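Local coordinates for MTH0777 (Methanothermobacter thermautotrophicus, PDB 1KJN), which is of unknown function but belongs to the DUF1890 family, folding as helices around a parallel beta-sheet, with two chains in its assembly, at residues V53-E57 against G58-D62; L121-E124 against I125-L129. One frame throughout, in Å; residues are numbered along the deposited sequence.

Contact 1 of 2, residues V53-E57 against G58-D62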
# COMPACT_ATOMS: atom_id res chain seq x y z
N VAL A 53 4.47 0.16 -7.32
CA VAL A 53 4.45 -1.28 -7.10
C VAL A 53 3.06 -1.75 -6.66
O VAL A 53 2.68 -2.88 -6.96
CB VAL A 53 5.58 -1.76 -6.13
CG1 VAL A 53 6.95 -1.29 -6.62
CG2 VAL A 53 5.32 -1.31 -4.73
N ALA A 54 2.28 -0.88 -6.01
CA ALA A 54 0.92 -1.26 -5.58
C ALA A 54 -0.11 -1.24 -6.72
O ALA A 54 -1.17 -1.86 -6.62
CB ALA A 54 0.43 -0.38 -4.42
N ASP A 55 0.22 -0.56 -7.81
CA ASP A 55 -0.64 -0.44 -8.98
C ASP A 55 0.31 -0.59 -10.18
O ASP A 55 0.48 0.33 -10.97
CB ASP A 55 -1.34 0.94 -8.96
CG ASP A 55 -2.32 1.15 -10.12
OD1 ASP A 55 -2.70 0.18 -10.81
OD2 ASP A 55 -2.74 2.31 -10.32
N PRO A 56 0.91 -1.78 -10.34
CA PRO A 56 1.85 -2.02 -11.44
C PRO A 56 1.35 -1.75 -12.85
O PRO A 56 2.16 -1.47 -13.74
CB PRO A 56 2.26 -3.48 -11.23
CG PRO A 56 1.07 -4.07 -10.59
CD PRO A 56 0.67 -3.02 -9.59
N GLU A 57 0.04 -1.79 -13.07
CA GLU A 57 -0.48 -1.50 -14.41
C GLU A 57 -0.92 -0.04 -14.61
O GLU A 57 -1.37 0.33 -15.70
CB GLU A 57 -1.63 -2.45 -14.80
CG GLU A 57 -1.19 -3.87 -15.17
CD GLU A 57 -0.07 -3.91 -16.21
OE1 GLU A 57 -0.15 -3.18 -17.23
OE2 GLU A 57 0.90 -4.67 -15.99
N GLY A 58 -0.79 0.79 -13.58
CA GLY A 58 -1.17 2.19 -13.71
C GLY A 58 -2.66 2.37 -13.98
O GLY A 58 -3.07 3.26 -14.73
N ILE A 59 -3.47 1.52 -13.35
CA ILE A 59 -4.92 1.52 -13.51
C ILE A 59 -5.65 2.56 -12.66
O ILE A 59 -6.69 3.07 -13.08
CB ILE A 59 -5.49 0.11 -13.14
CG1 ILE A 59 -4.99 -0.92 -14.15
CG2 ILE A 59 -7.02 0.13 -13.07
CD1 ILE A 59 -5.20 -2.34 -13.70
N TYR A 60 -5.12 2.87 -11.49
CA TYR A 60 -5.78 3.81 -10.57
C TYR A 60 -5.26 5.26 -10.52
O TYR A 60 -5.80 6.10 -9.79
CB TYR A 60 -5.80 3.19 -9.18
CG TYR A 60 -6.48 1.84 -9.14
CD1 TYR A 60 -7.83 1.71 -9.44
CD2 TYR A 60 -5.79 0.69 -8.74
CE1 TYR A 60 -8.49 0.47 -9.33
CE2 TYR A 60 -6.44 -0.56 -8.63
CZ TYR A 60 -7.79 -0.65 -8.92
OH TYR A 60 -8.46 -1.85 -8.72
N THR A 61 -4.22 5.56 -11.28
CA THR A 61 -3.66 6.91 -11.36
C THR A 61 -3.28 7.15 -12.81
O THR A 61 -3.09 6.20 -13.57
CB THR A 61 -2.40 7.11 -10.49
OG1 THR A 61 -1.34 6.29 -11.00
CG2 THR A 61 -2.67 6.76 -9.03
N ASP A 62 -3.12 8.41 -13.19
CA ASP A 62 -2.80 8.70 -14.58
C ASP A 62 -1.38 9.18 -14.82
O ASP A 62 -0.76 8.86 -15.85
CB ASP A 62 -3.80 9.72 -15.11
CG ASP A 62 -5.23 9.22 -14.98
OD1 ASP A 62 -5.56 8.24 -15.66
OD2 ASP A 62 -5.99 9.78 -14.16
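A type I beta turn from Asp55 to Gly58 ends helix 45-54 and starts the loop to strand 63-66, and the Asp55 carboxylate ties that loop down. The turn closes with the hydrogen bond from Gly58 N to Asp55 O, 2.9 Å. Pro56 fits the second position because its ring fixes phi near the value the turn needs. Gly58 has a positive phi, where a beta carbon would run into Glu57 O. The Asp55 side chain, with CG swung anti to its own N (chi1 -178°), reaches across the turn to two successive amides. Its OD1 accepts Ile59 N at 3.0 Å, while OD2 accepts Tyr60 N at 2.7 Å. Both oxygens are met on the syn side, the donors 25° and 20° out of the carboxylate plane, so the two bonds hold the group against rotation. An asparagine here would probably leave one of the two amides, Ile59 N or Tyr60 N, without its acceptor, since its NH2 would turn a donor toward a donor. Asp55 OD1 is also hydrogen-bonded to Tyr60 OH of the second subunit, and Tyr60 OH here is bonded in return to Asp55 there, so the turn belongs to the dimer interface. The Tyr60 ring also meets His30 of its own chain at about a right angle. Ile59, a branched apolar residue, lays CG2 over the centre of the Tyr60 ring, 4.0 Å above its plane. Its other branch runs back over the turn, where Ile59 CD1 rests 3.7 Å from Glu57 CB.

Contact 2 of 2, residues L121-E124 against I125-L129; sequences LVNE and IMETL
The amide of Asn123 and the carboxylate of Glu127, one turn apart on helix 115-128, lie side by side and point the same way, their planes 18° apart. Contact is made at the root of the amide side chain: Glu127 OE2 comes to 3.3 Å from Asn123 CB. The same OE2 also approaches Asn123 O, an acceptor like itself, so proximity there brings no bond. That carbonyl instead accepts Glu127 N at 2.9 Å. Glu124 OE1 stands 4.5 Å from Glu127 OE1, and the two like charges probably disfavour each other slightly. Over one face of the Glu124 carboxylate, on its OE1 side, comes the methyl Thr128 CG2, 3.4 Å from Glu124 OE1. Threonine suits this last helical turn because chi1 of 60° places OG1 between its own N and carbonyl carbon, facing back along the helix. From there Thr128 OG1 donates to Glu124 O at 2.7 Å, tilted 30° from the carbonyl plane. This adds to a weak bond from Thr128 N to the same oxygen, just before Leu129 leaves helical geometry. On another flank Val122 and Met126, present as selenomethionine, run alongside each other, with Val122 CG1 4.1 Å from Met126 SE. Ile125 CG1 lies 3.4 Å from Leu121 O, and its apolar branches suit the buried face of the helix turned to the sheet. In the fold, Leu121, Val122 and Ile125 pack on Ile110 of strand 105-111, Ile125 and Met126 reach Ile133 of strand 132-136, and Thr128 touches Val96 of helix 89-102.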
# COMPACT_ATOMS: atom_id res chain seq x y z
N LEU A 121 -2.21 19.65 13.62
CA LEU A 121 -2.26 19.61 12.16
C LEU A 121 -3.57 20.20 11.65
O LEU A 121 -3.59 20.97 10.69
CB LEU A 121 -2.04 18.18 11.66
CG LEU A 121 -0.61 17.68 11.84
CD1 LEU A 121 -0.53 16.18 11.63
CD2 LEU A 121 0.30 18.40 10.88
N VAL A 122 -4.66 19.87 12.33
CA VAL A 122 -5.97 20.38 11.96
C VAL A 122 -5.99 21.89 12.11
O VAL A 122 -6.40 22.60 11.19
CB VAL A 122 -7.08 19.73 12.83
CG1 VAL A 122 -8.39 20.48 12.70
CG2 VAL A 122 -7.27 18.26 12.42
N ASN A 123 -5.51 22.39 13.25
CA ASN A 123 -5.49 23.84 13.49
C ASN A 123 -4.64 24.55 12.45
O ASN A 123 -5.05 25.57 11.89
CB ASN A 123 -4.97 24.15 14.89
CG ASN A 123 -5.93 23.72 15.96
OD1 ASN A 123 -7.14 23.70 15.75
ND2 ASN A 123 -5.40 23.34 17.11
N GLU A 124 -3.48 23.97 12.16
CA GLU A 124 -2.55 24.52 11.18
C GLU A 124 -3.19 24.72 9.81
O GLU A 124 -3.07 25.80 9.22
CB GLU A 124 -1.32 23.62 11.07
CG GLU A 124 -0.34 24.01 9.97
CD GLU A 124 0.32 25.36 10.19
OE1 GLU A 124 -0.35 26.32 10.64
OE2 GLU A 124 1.52 25.47 9.91
N ILE A 125 -3.88 23.70 9.31
CA ILE A 125 -4.54 23.78 8.01
C ILE A 125 -5.68 24.81 8.03
O ILE A 125 -5.86 25.53 7.06
CB ILE A 125 -5.10 22.39 7.58
CG1 ILE A 125 -3.96 21.39 7.36
CG2 ILE A 125 -5.96 22.54 6.33
CD1 ILE A 125 -3.00 21.75 6.20
N MSE A 126 -6.41 24.88 9.14
CA MSE A 126 -7.52 25.83 9.30
C MSE A 126 -7.05 27.29 9.30
O MSE A 126 -7.69 28.16 8.71
CB MSE A 126 -8.27 25.58 10.60
CG MSE A 126 -8.97 24.25 10.68
SE MSE A 126 -10.17 24.15 12.19
CE MSE A 126 -11.82 24.24 11.20
N GLU A 127 -5.94 27.55 9.99
CA GLU A 127 -5.38 28.89 10.11
C GLU A 127 -4.64 29.35 8.85
O GLU A 127 -4.50 30.55 8.62
CB GLU A 127 -4.42 28.94 11.31
CG GLU A 127 -5.13 28.90 12.66
CD GLU A 127 -4.37 28.10 13.72
OE1 GLU A 127 -3.12 28.12 13.74
OE2 GLU A 127 -5.05 27.44 14.55
N THR A 128 -4.21 28.39 8.03
CA THR A 128 -3.46 28.71 6.82
C THR A 128 -4.22 28.54 5.51
O THR A 128 -3.95 29.25 4.53
CB THR A 128 -2.16 27.86 6.73
OG1 THR A 128 -2.51 26.47 6.71
CG2 THR A 128 -1.25 28.13 7.93
N LEU A 129 -5.18 27.63 5.48
CA LEU A 129 -5.91 27.35 4.26
C LEU A 129 -7.42 27.41 4.28
O LEU A 129 -8.07 27.40 5.33
CB LEU A 129 -5.53 25.97 3.72
CG LEU A 129 -4.13 25.71 3.16
CD1 LEU A 129 -4.08 24.30 2.57
CD2 LEU A 129 -3.83 26.74 2.08

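Contact 1 comes first along the chain and closes before contact 2 opens; their centres are 31 Å apart, with nearest atoms about 21 Å apart, on opposite sides of the chain's centre. Each precedes an outermost strand of the one parallel sheet within this chain. Segment 53-62 runs from the end of helix 45-54 through a loop into strand 63-66, whereas 121-129 ends helix 115-128, the crossover helix of the beta-alpha-beta unit that delivers strand 132-136. The sheet is thus what connects them. Their surroundings differ: contact 1 is shared with the second subunit, but no other chain of the assembly touches contact 2, whose inner face packs on strands and a helix of its own chain.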